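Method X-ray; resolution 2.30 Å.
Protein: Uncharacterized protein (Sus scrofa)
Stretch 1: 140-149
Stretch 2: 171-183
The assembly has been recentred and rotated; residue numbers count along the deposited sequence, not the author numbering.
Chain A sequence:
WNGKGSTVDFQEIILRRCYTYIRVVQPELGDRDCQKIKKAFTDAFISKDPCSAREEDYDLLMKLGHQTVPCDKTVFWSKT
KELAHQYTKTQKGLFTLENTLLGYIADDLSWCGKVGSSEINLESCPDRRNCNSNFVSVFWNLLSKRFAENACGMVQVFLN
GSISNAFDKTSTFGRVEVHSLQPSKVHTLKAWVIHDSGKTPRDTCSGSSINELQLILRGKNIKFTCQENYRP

Stretch 1, residues 140-149: WNLLSKRFAE
Stretch 2 (171-183) STFGRVEVHSLQP

Two helical segments of one chain pack side by side in roughly the same direction, through small side chains and van der Waals contact, with no hydrogen bond between them. Residues 140-149 are helical throughout, continuing a helix that begins earlier. The partner helix starts at Thr172; its axis comes within 8.0 Å of the first at a crossing angle of -32°. The CA atoms of Asn141 and Thr172 lie 7.3 Å apart, those of Ala148 and Leu181 only 5.1 Å, so the backbones draw together toward their C-terminal ends.

Ser171 (chi1 p) caps the second helix, its OG accepting from Gly174 N at 3.2 Å. A wider pi-type turn follows at 173-177: Thr172 O receives both Val176 N (2.8 Å) and Glu177 N (3.0 Å). Leu181 and Gln182 leave in extended conformation, phi/psi -71/133 and -89/112.

The facing surface of the first helix follows an i, i+4 rule. Ser144 (m) points toward the partner, yet its OG donates to Trp140 O at 3.0 Å; it meets Thr172 CG2 at 3.7 Å. Ala148 is the tight point: its CB lies 3.5 Å from Glu177 O and 3.6 Å from Ser180 CB, so a methyl group allows the close backbone approach. Leu181 (m, t) starts away but returns CD2 to within 3.7 Å of Ala148 O.

Around this line, Val176 (t) places CG2 3.5 Å from Asn141 OD1 and CG1 4.2 Å from Lys145 CA. The Lys145 chain (chi1 t) passes Ser180 OG, 3.4 Å from CD, while its NZ bonds elsewhere in the structure. Glu149 CA approaches Ser180 O at 3.4 Å in a CA-H...O contact, and Glu149 O touches Gln182 CG at 3.3 Å. The Glu149 carboxylate serves its own helix: OE1 forms a salt bridge with Arg146 NE at 2.8 Å.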

ATOM      1  N   TRP A 140      -4.398   0.411  -5.058  1.00 26.71           N
ATOM      2  CA  TRP A 140      -3.227   0.124  -4.249  1.00 30.48           C
ATOM      3  C   TRP A 140      -1.964   0.827  -4.721  1.00 29.36           C
ATOM      4  O   TRP A 140      -1.138   1.236  -3.908  1.00 31.05           O
ATOM      5  CB  TRP A 140      -3.011  -1.385  -4.178  1.00 24.44           C
ATOM      6  CG  TRP A 140      -4.059  -2.063  -3.359  1.00 23.00           C
ATOM      7  CD1 TRP A 140      -5.032  -2.902  -3.805  1.00 33.69           C
ATOM      8  CD2 TRP A 140      -4.242  -1.950  -1.948  1.00 24.80           C
ATOM      9  NE1 TRP A 140      -5.814  -3.323  -2.759  1.00 40.50           N
ATOM     10  CE2 TRP A 140      -5.349  -2.753  -1.604  1.00 38.31           C
ATOM     11  CE3 TRP A 140      -3.576  -1.249  -0.936  1.00 24.49           C
ATOM     12  CZ2 TRP A 140      -5.809  -2.876  -0.293  1.00 45.51           C
ATOM     13  CZ3 TRP A 140      -4.033  -1.371   0.369  1.00 31.06           C
ATOM     14  CH2 TRP A 140      -5.137  -2.179   0.679  1.00 27.00           C
ATOM     15  N   ASN A 141      -1.820   0.979  -6.032  1.00 28.37           N
ATOM     16  CA  ASN A 141      -0.660   1.651  -6.597  1.00 27.53           C
ATOM     17  C   ASN A 141      -0.657   3.116  -6.198  1.00 29.27           C
ATOM     18  O   ASN A 141       0.384   3.673  -5.860  1.00 29.71           O
ATOM     19  CB  ASN A 141      -0.685   1.551  -8.113  1.00 41.02           C
ATOM     20  CG  ASN A 141       0.609   1.038  -8.674  1.00 61.43           C
ATOM     21  OD1 ASN A 141       1.638   1.715  -8.622  1.00 51.88           O
ATOM     22  ND2 ASN A 141       0.571  -0.176  -9.213  1.00 62.56           N
ATOM     23  N   LEU A 142      -1.833   3.736  -6.236  1.00 29.04           N
ATOM     24  CA  LEU A 142      -1.974   5.140  -5.875  1.00 29.97           C
ATOM     25  C   LEU A 142      -1.837   5.366  -4.360  1.00 36.40           C
ATOM     26  O   LEU A 142      -1.204   6.322  -3.920  1.00 40.63           O
ATOM     27  CB  LEU A 142      -3.329   5.662  -6.353  1.00 23.05           C
ATOM     28  CG  LEU A 142      -3.712   7.082  -5.941  1.00 26.86           C
ATOM     29  CD1 LEU A 142      -2.621   8.068  -6.380  1.00 25.30           C
ATOM     30  CD2 LEU A 142      -5.056   7.438  -6.559  1.00 40.33           C
ATOM     31  N   LEU A 143      -2.433   4.481  -3.571  1.00 23.69           N
ATOM     32  CA  LEU A 143      -2.379   4.592  -2.123  1.00 29.39           C
ATOM     33  C   LEU A 143      -0.924   4.567  -1.669  1.00 33.18           C
ATOM     34  O   LEU A 143      -0.497   5.377  -0.846  1.00 29.82           O
ATOM     35  CB  LEU A 143      -3.139   3.432  -1.475  1.00 12.11           C
ATOM     36  CG  LEU A 143      -3.577   3.734  -0.044  1.00 39.52           C
ATOM     37  CD1 LEU A 143      -4.373   5.036  -0.046  1.00 25.54           C
ATOM     38  CD2 LEU A 143      -4.415   2.585   0.518  1.00 30.22           C
ATOM     39  N   SER A 144      -0.165   3.634  -2.232  1.00 38.03           N
ATOM     40  CA  SER A 144       1.241   3.489  -1.901  1.00 27.81           C
ATOM     41  C   SER A 144       2.004   4.744  -2.274  1.00 29.05           C
ATOM     42  O   SER A 144       2.798   5.254  -1.485  1.00 31.85           O
ATOM     43  CB  SER A 144       1.821   2.282  -2.628  1.00 21.80           C
ATOM     44  OG  SER A 144       1.253   1.085  -2.127  1.00 22.21           O
ATOM     45  N   LYS A 145       1.752   5.252  -3.475  1.00 29.96           N
ATOM     46  CA  LYS A 145       2.420   6.459  -3.931  1.00 31.14           C
ATOM     47  C   LYS A 145       2.164   7.609  -2.964  1.00 31.22           C
ATOM     48  O   LYS A 145       3.090   8.306  -2.569  1.00 31.95           O
ATOM     49  CB  LYS A 145       1.935   6.851  -5.323  1.00 27.49           C
ATOM     50  CG  LYS A 145       2.541   8.146  -5.821  1.00 27.61           C
ATOM     51  CD  LYS A 145       3.262   7.938  -7.138  1.00 33.75           C
ATOM     52  CE  LYS A 145       2.747   8.903  -8.194  1.00 51.00           C
ATOM     53  NZ  LYS A 145       1.306   8.679  -8.507  1.00 46.62           N
ATOM     54  N   ARG A 146       0.903   7.809  -2.597  1.00 31.40           N
ATOM     55  CA  ARG A 146       0.538   8.878  -1.667  1.00 41.53           C
ATOM     56  C   ARG A 146       1.203   8.667  -0.312  1.00 37.42           C
ATOM     57  O   ARG A 146       1.774   9.592   0.254  1.00 44.43           O
ATOM     58  CB  ARG A 146      -0.981   8.931  -1.463  1.00 38.35           C
ATOM     59  CG  ARG A 146      -1.774   9.513  -2.622  1.00 64.81           C
ATOM     60  CD  ARG A 146      -1.515  10.999  -2.783  1.00 63.90           C
ATOM     61  NE  ARG A 146      -0.759  11.298  -3.993  1.00 67.94           N
ATOM     62  CZ  ARG A 146      -1.302  11.476  -5.192  1.00 64.49           C
ATOM     63  NH1 ARG A 146      -0.528  11.740  -6.237  1.00 61.02           N
ATOM     64  NH2 ARG A 146      -2.620  11.403  -5.344  1.00 67.80           N
ATOM     65  N   PHE A 147       1.118   7.441   0.199  1.00 39.87           N
ATOM     66  CA  PHE A 147       1.696   7.083   1.490  1.00 38.62           C
ATOM     67  C   PHE A 147       3.182   7.436   1.535  1.00 36.52           C
ATOM     68  O   PHE A 147       3.673   7.932   2.538  1.00 37.42           O
ATOM     69  CB  PHE A 147       1.495   5.581   1.741  1.00 30.32           C
ATOM     70  CG  PHE A 147       1.820   5.134   3.151  1.00 38.11           C
ATOM     71  CD1 PHE A 147       1.107   5.629   4.238  1.00 41.67           C
ATOM     72  CD2 PHE A 147       2.801   4.170   3.382  1.00 27.81           C
ATOM     73  CE1 PHE A 147       1.360   5.171   5.535  1.00 22.24           C
ATOM     74  CE2 PHE A 147       3.061   3.706   4.673  1.00 37.15           C
ATOM     75  CZ  PHE A 147       2.336   4.207   5.751  1.00 38.16           C
ATOM     76  N   ALA A 148       3.890   7.196   0.438  1.00 38.65           N
ATOM     77  CA  ALA A 148       5.320   7.486   0.377  1.00 34.78           C
ATOM     78  C   ALA A 148       5.592   8.980   0.280  1.00 41.45           C
ATOM     79  O   ALA A 148       6.544   9.489   0.884  1.00 41.36           O
ATOM     80  CB  ALA A 148       5.946   6.764  -0.808  1.00 18.02           C
ATOM     81  N   GLU A 149       4.755   9.684  -0.473  1.00 37.03           N
ATOM     82  CA  GLU A 149       4.919  11.117  -0.645  1.00 40.00           C
ATOM     83  C   GLU A 149       4.685  11.894   0.657  1.00 43.16           C
ATOM     84  O   GLU A 149       5.305  12.927   0.877  1.00 50.72           O
ATOM     85  CB  GLU A 149       3.970  11.621  -1.734  1.00 40.48           C
ATOM     86  CG  GLU A 149       4.193  10.991  -3.100  1.00 47.20           C
ATOM     87  CD  GLU A 149       3.254  11.552  -4.171  1.00 58.76           C
ATOM     88  OE1 GLU A 149       2.037  11.635  -3.910  1.00 51.69           O
ATOM     89  OE2 GLU A 149       3.725  11.905  -5.274  1.00 48.85           O
ATOM     90  N   SER A 171       8.948  -4.781  -7.281  1.00 34.28           N
ATOM     91  CA  SER A 171       7.861  -4.777  -6.301  1.00 25.01           C
ATOM     92  C   SER A 171       7.318  -3.360  -6.165  1.00 22.52           C
ATOM     93  O   SER A 171       7.894  -2.414  -6.697  1.00 25.59           O
ATOM     94  CB  SER A 171       8.360  -5.274  -4.943  1.00 28.63           C
ATOM     95  OG  SER A 171       9.281  -4.360  -4.373  1.00 32.76           O
ATOM     96  N   THR A 172       6.209  -3.207  -5.455  1.00 33.61           N
ATOM     97  CA  THR A 172       5.618  -1.885  -5.279  1.00 32.30           C
ATOM     98  C   THR A 172       6.601  -0.968  -4.554  1.00 30.77           C
ATOM     99  O   THR A 172       6.788   0.196  -4.927  1.00 31.41           O
ATOM    100  CB  THR A 172       4.315  -1.979  -4.471  1.00 42.24           C
ATOM    101  OG1 THR A 172       3.394  -2.824  -5.170  1.00 56.63           O
ATOM    102  CG2 THR A 172       3.694  -0.592  -4.275  1.00 21.80           C
ATOM    103  N   PHE A 173       7.241  -1.512  -3.528  1.00 20.89           N
ATOM    104  CA  PHE A 173       8.207  -0.755  -2.762  1.00 29.76           C
ATOM    105  C   PHE A 173       9.385  -0.276  -3.599  1.00 25.18           C
ATOM    106  O   PHE A 173       9.728   0.896  -3.569  1.00 28.15           O
ATOM    107  CB  PHE A 173       8.766  -1.580  -1.602  1.00 22.97           C
ATOM    108  CG  PHE A 173       9.768  -0.824  -0.776  1.00 18.36           C
ATOM    109  CD1 PHE A 173       9.381   0.301  -0.056  1.00 31.72           C
ATOM    110  CD2 PHE A 173      11.094  -1.191  -0.762  1.00 15.82           C
ATOM    111  CE1 PHE A 173      10.303   1.050   0.666  1.00 21.41           C
ATOM    112  CE2 PHE A 173      12.028  -0.449  -0.044  1.00 32.12           C
ATOM    113  CZ  PHE A 173      11.629   0.679   0.672  1.00 24.06           C
ATOM    114  N   GLY A 174      10.001  -1.194  -4.336  1.00 29.03           N
ATOM    115  CA  GLY A 174      11.165  -0.852  -5.125  1.00 27.65           C
ATOM    116  C   GLY A 174      10.950  -0.070  -6.399  1.00 31.96           C
ATOM    117  O   GLY A 174      11.841   0.649  -6.841  1.00 33.57           O
ATOM    118  N   ARG A 175       9.777  -0.199  -7.000  1.00 25.96           N
ATOM    119  CA  ARG A 175       9.512   0.507  -8.242  1.00 35.28           C
ATOM    120  C   ARG A 175       8.652   1.753  -8.019  1.00 41.71           C
ATOM    121  O   ARG A 175       8.721   2.716  -8.785  1.00 44.19           O
ATOM    122  CB  ARG A 175       8.833  -0.440  -9.219  1.00 26.37           C
ATOM    123  CG  ARG A 175       8.886  -0.000 -10.662  1.00 40.76           C
ATOM    124  CD  ARG A 175       7.492  -0.046 -11.243  1.00 48.04           C
ATOM    125  NE  ARG A 175       6.749  -1.148 -10.651  1.00 38.92           N
ATOM    126  CZ  ARG A 175       5.442  -1.130 -10.427  1.00 50.66           C
ATOM    127  NH1 ARG A 175       4.725  -0.064 -10.753  1.00 40.69           N
ATOM    128  NH2 ARG A 175       4.861  -2.170  -9.844  1.00 52.19           N
ATOM    129  N   VAL A 176       7.852   1.746  -6.958  1.00 34.65           N
ATOM    130  CA  VAL A 176       7.000   2.890  -6.673  1.00 32.15           C
ATOM    131  C   VAL A 176       7.352   3.675  -5.407  1.00 30.99           C
ATOM    132  O   VAL A 176       7.843   4.795  -5.482  1.00 33.39           O
ATOM    133  CB  VAL A 176       5.533   2.460  -6.573  1.00 35.21           C
ATOM    134  CG1 VAL A 176       4.678   3.634  -6.132  1.00 30.35           C
ATOM    135  CG2 VAL A 176       5.064   1.939  -7.911  1.00 40.54           C
ATOM    136  N   GLU A 177       7.102   3.071  -4.251  1.00 26.05           N
ATOM    137  CA  GLU A 177       7.333   3.720  -2.973  1.00 27.47           C
ATOM    138  C   GLU A 177       8.687   4.383  -2.752  1.00 27.05           C
ATOM    139  O   GLU A 177       8.728   5.581  -2.512  1.00 28.28           O
ATOM    140  CB  GLU A 177       7.015   2.741  -1.842  1.00 17.98           C
ATOM    141  CG  GLU A 177       5.561   2.326  -1.865  1.00 18.14           C
ATOM    142  CD  GLU A 177       5.255   1.171  -0.939  1.00 39.83           C
ATOM    143  OE1 GLU A 177       6.019   0.186  -0.938  1.00 59.29           O
ATOM    144  OE2 GLU A 177       4.240   1.240  -0.221  1.00 55.09           O
ATOM    145  N   VAL A 178       9.788   3.640  -2.845  1.00 28.02           N
ATOM    146  CA  VAL A 178      11.103   4.251  -2.624  1.00 28.02           C
ATOM    147  C   VAL A 178      11.316   5.545  -3.403  1.00 27.44           C
ATOM    148  O   VAL A 178      11.871   6.500  -2.870  1.00 28.51           O
ATOM    149  CB  VAL A 178      12.289   3.319  -3.005  1.00 30.84           C
ATOM    150  CG1 VAL A 178      13.531   3.722  -2.215  1.00 23.55           C
ATOM    151  CG2 VAL A 178      11.952   1.886  -2.735  1.00 50.82           C
ATOM    152  N   HIS A 179      10.879   5.568  -4.660  1.00 26.71           N
ATOM    153  CA  HIS A 179      11.049   6.744  -5.519  1.00 26.86           C
ATOM    154  C   HIS A 179      10.120   7.892  -5.168  1.00 26.62           C
ATOM    155  O   HIS A 179      10.382   9.023  -5.536  1.00 31.39           O
ATOM    156  CB  HIS A 179      10.836   6.365  -6.989  1.00 32.97           C
ATOM    157  CG  HIS A 179      11.780   5.318  -7.484  1.00 27.37           C
ATOM    158  ND1 HIS A 179      13.090   5.592  -7.815  1.00 38.50           N
ATOM    159  CD2 HIS A 179      11.623   3.982  -7.646  1.00 32.65           C
ATOM    160  CE1 HIS A 179      13.699   4.471  -8.157  1.00 32.82           C
ATOM    161  NE2 HIS A 179      12.832   3.479  -8.062  1.00 28.08           N
ATOM    162  N   SER A 180       9.033   7.607  -4.463  1.00 32.48           N
ATOM    163  CA  SER A 180       8.094   8.658  -4.094  1.00 34.61           C
ATOM    164  C   SER A 180       8.426   9.320  -2.761  1.00 40.11           C
ATOM    165  O   SER A 180       7.709  10.207  -2.316  1.00 46.20           O
ATOM    166  CB  SER A 180       6.664   8.113  -4.058  1.00 28.71           C
ATOM    167  OG  SER A 180       6.204   7.815  -5.366  1.00 39.04           O
ATOM    168  N   LEU A 181       9.503   8.888  -2.117  1.00 41.65           N
ATOM    169  CA  LEU A 181       9.895   9.498  -0.849  1.00 41.47           C
ATOM    170  C   LEU A 181      10.422  10.898  -1.134  1.00 38.78           C
ATOM    171  O   LEU A 181      11.214  11.094  -2.055  1.00 39.16           O
ATOM    172  CB  LEU A 181      10.974   8.664  -0.164  1.00 27.17           C
ATOM    173  CG  LEU A 181      10.523   7.289   0.329  1.00 27.39           C
ATOM    174  CD1 LEU A 181      11.735   6.455   0.702  1.00 27.87           C
ATOM    175  CD2 LEU A 181       9.601   7.456   1.518  1.00 23.69           C
ATOM    176  N   GLN A 182       9.968  11.872  -0.353  1.00 40.33           N
ATOM    177  CA  GLN A 182      10.387  13.261  -0.533  1.00 41.76           C
ATOM    178  C   GLN A 182      11.642  13.562   0.277  1.00 34.93           C
ATOM    179  O   GLN A 182      11.591  13.588   1.505  1.00 35.30           O
ATOM    180  CB  GLN A 182       9.283  14.210  -0.070  1.00 49.89           C
ATOM    181  CG  GLN A 182       7.933  14.039  -0.746  1.00 57.98           C
ATOM    182  CD  GLN A 182       7.894  14.658  -2.124  1.00 61.16           C
ATOM    183  OE1 GLN A 182       8.404  14.088  -3.086  1.00 62.72           O
ATOM    184  NE2 GLN A 182       7.298  15.840  -2.224  1.00 44.46           N
ATOM    185  N   PRO A 183      12.781  13.800  -0.398  1.00 30.75           N
ATOM    186  CA  PRO A 183      14.047  14.106   0.282  1.00 42.08           C
ATOM    187  C   PRO A 183      13.886  15.271   1.259  1.00 46.34           C
ATOM    188  O   PRO A 183      14.479  15.286   2.339  1.00 42.95           O
ATOM    189  CB  PRO A 183      14.982  14.475  -0.868  1.00 41.99           C
ATOM    190  CG  PRO A 183      14.474  13.657  -1.996  1.00 45.85           C
ATOM    191  CD  PRO A 183      12.966  13.775  -1.860  1.00 36.09           C
TER